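Local coordinates for IRMA (Escherichia coli CFT073, PDB 5EK5), which is a secreted, virulence-associated protein with a fibronectin-like fold that probably mimics interleukin receptors, at residues B[43-48]-B[58-63]. Residues are numbered along the deposited sequence; the frame is centred on the assembly and turned at random.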
loop_
_atom_site.group_PDB
_atom_site.type_symbol
_atom_site.label_atom_id
_atom_site.label_comp_id
_atom_site.label_asym_id
_atom_site.label_seq_id
_atom_site.Cartn_x
_atom_site.Cartn_y
_atom_site.Cartn_z
ATOM N N THR B 43 1.778 5.229 -20.701
ATOM C CA THR B 43 2.074 6.638 -20.468
ATOM C C THR B 43 0.966 7.275 -19.643
ATOM O O THR B 43 -0.166 7.411 -20.111
ATOM C CB THR B 43 2.230 7.417 -21.783
ATOM O OG1 THR B 43 3.342 6.895 -22.519
ATOM C CG2 THR B 43 2.463 8.891 -21.502
ATOM N N ILE B 44 1.291 7.676 -18.420
ATOM C CA ILE B 44 0.275 8.182 -17.508
ATOM C C ILE B 44 0.510 9.646 -17.153
ATOM O O ILE B 44 1.596 10.021 -16.716
ATOM C CB ILE B 44 0.227 7.341 -16.220
ATOM C CG1 ILE B 44 0.070 5.857 -16.567
ATOM C CG2 ILE B 44 -0.898 7.814 -15.317
ATOM C CD1 ILE B 44 0.108 4.933 -15.374
ATOM N N THR B 45 -0.516 10.469 -17.357
ATOM C CA THR B 45 -0.441 11.892 -17.043
ATOM C C THR B 45 -1.135 12.217 -15.722
ATOM O O THR B 45 -2.329 11.960 -15.561
ATOM C CB THR B 45 -1.064 12.741 -18.163
ATOM O OG1 THR B 45 -0.409 12.447 -19.405
ATOM C CG2 THR B 45 -0.906 14.215 -17.853
ATOM N N LEU B 46 -0.385 12.792 -14.787
ATOM C CA LEU B 46 -0.901 13.074 -13.450
ATOM C C LEU B 46 -0.875 14.561 -13.099
ATOM O O LEU B 46 0.111 15.250 -13.364
ATOM C CB LEU B 46 -0.108 12.293 -12.399
ATOM C CG LEU B 46 -0.162 10.766 -12.469
ATOM C CD1 LEU B 46 0.947 10.230 -13.370
ATOM C CD2 LEU B 46 -0.070 10.161 -11.081
ATOM N N GLN B 47 -1.963 15.049 -12.511
ATOM C CA GLN B 47 -1.969 16.364 -11.873
ATOM C C GLN B 47 -1.505 16.262 -10.426
ATOM O O GLN B 47 -2.118 15.562 -9.620
ATOM C CB GLN B 47 -3.362 16.999 -11.909
ATOM C CG GLN B 47 -3.726 17.688 -13.209
ATOM C CD GLN B 47 -5.118 18.295 -13.163
ATOM O OE1 GLN B 47 -5.959 17.889 -12.360
ATOM N NE2 GLN B 47 -5.362 19.281 -14.015
ATOM N N LEU B 48 -0.428 16.965 -10.092
ATOM C CA LEU B 48 0.035 17.014 -8.709
ATOM C C LEU B 48 -0.660 18.162 -7.991
ATOM O O LEU B 48 -0.685 19.289 -8.483
ATOM C CB LEU B 48 1.558 17.167 -8.625
ATOM C CG LEU B 48 2.430 15.941 -8.928
ATOM C CD1 LEU B 48 2.224 15.412 -10.342
ATOM C CD2 LEU B 48 3.896 16.242 -8.679
ATOM N N THR B 58 1.527 19.506 -13.847
ATOM C CA THR B 58 1.034 18.314 -14.520
ATOM C C THR B 58 2.200 17.619 -15.214
ATOM O O THR B 58 2.906 18.222 -16.023
ATOM C CB THR B 58 -0.067 18.645 -15.535
ATOM O OG1 THR B 58 -1.192 19.203 -14.847
ATOM C CG2 THR B 58 -0.506 17.391 -16.267
ATOM N N ARG B 59 2.401 16.349 -14.887
ATOM C CA ARG B 59 3.558 15.612 -15.375
ATOM C C ARG B 59 3.152 14.241 -15.904
ATOM O O ARG B 59 2.081 13.726 -15.578
ATOM C CB ARG B 59 4.606 15.469 -14.269
ATOM C CG ARG B 59 5.186 16.787 -13.780
ATOM C CD ARG B 59 6.215 17.324 -14.757
ATOM N NE ARG B 59 6.773 18.604 -14.331
ATOM C CZ ARG B 59 6.306 19.790 -14.710
ATOM N NH1 ARG B 59 5.261 19.868 -15.525
ATOM N NH2 ARG B 59 6.883 20.902 -14.273
ATOM N N LYS B 60 4.010 13.661 -16.733
ATOM C CA LYS B 60 3.748 12.347 -17.299
ATOM C C LYS B 60 4.655 11.283 -16.697
ATOM O O LYS B 60 5.796 11.555 -16.332
ATOM C CB LYS B 60 3.908 12.380 -18.820
ATOM C CG LYS B 60 2.785 13.121 -19.528
ATOM C CD LYS B 60 2.934 13.066 -21.038
ATOM C CE LYS B 60 1.894 13.941 -21.720
ATOM N NZ LYS B 60 1.967 13.850 -23.204
ATOM N N MET B 61 4.129 10.068 -16.599
ATOM C CA MET B 61 4.862 8.944 -16.034
ATOM C C MET B 61 4.851 7.756 -16.997
ATOM O O MET B 61 3.808 7.413 -17.551
ATOM C CB MET B 61 4.256 8.562 -14.682
ATOM C CG MET B 61 4.955 7.433 -13.957
ATOM S SD MET B 61 4.271 7.190 -12.304
ATOM C CE MET B 61 2.649 6.530 -12.684
ATOM N N GLU B 62 6.014 7.139 -17.196
ATOM C CA GLU B 62 6.139 6.002 -18.108
ATOM C C GLU B 62 6.419 4.695 -17.377
ATOM O O GLU B 62 7.205 4.652 -16.428
ATOM C CB GLU B 62 7.254 6.263 -19.127
ATOM C CG GLU B 62 7.044 7.512 -19.970
ATOM C CD GLU B 62 6.152 7.261 -21.171
ATOM O OE1 GLU B 62 5.138 6.549 -21.022
ATOM O OE2 GLU B 62 6.455 7.788 -22.263
ATOM N N THR B 63 5.772 3.625 -17.831
ATOM C CA THR B 63 5.977 2.312 -17.232
ATOM C C THR B 63 6.440 1.306 -18.279
ATOM O O THR B 63 6.152 1.463 -19.461
ATOM C CB THR B 63 4.688 1.763 -16.580
ATOM O OG1 THR B 63 3.797 1.277 -17.591
ATOM C CG2 THR B 63 3.986 2.830 -15.753
#
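Met61 stands beside Ile44 on the inner face of an antiparallel strand pair, both side chains pointing the same way, with Met61 CE 4.0 Å from Ile44 CD1. CG of Met61 lies anti to its backbone N (chi1 -178°), and the chain stays extended to the sulfur before turning at chi3, which brings CE to 4.1 Å from Leu46 CD1. Leu46 meets it at a slant, its CD1 branch 3.9 Å from Met61 CB. Flexible methionine and branched aliphatics suit this buried face, where Phe28 and Leu30 of strand 23-31 pack against Met61 and Ile44 from the other sheet. Ile44 and Met61 form a hydrogen-bonded pair: Ile44 N reaches Met61 O at 2.7 Å. Leu46 and Arg59 form the next such pair, with Leu46 N 2.8 Å from Arg59 O.

The opposite face is polar. Lys60 runs alongside Thr45, its aliphatic CG 3.3 Å from Thr45 OG1, while Thr45 turns its CG2 to Thr58 CG2 at 3.6 Å. Threonine suits this solvent-facing side, its beta-branch favouring extended backbone and offering both a methyl and a hydroxyl. Glu62 bends at chi2 (-84°) and its carboxylate comes back to Thr43, whose OG1 donates a hydrogen bond to OE1, though its modelled length of 2.4 Å is doubtful.

Strand 42-49 also bonds to strand 89-99, whereas 55-63 is the outermost strand on its side within the chain. The two form a beta hairpin at the edge of one sheet of a fibronectin-like beta sandwich, polar outside and, but for Arg59, whose end leads away, mostly apolar inside.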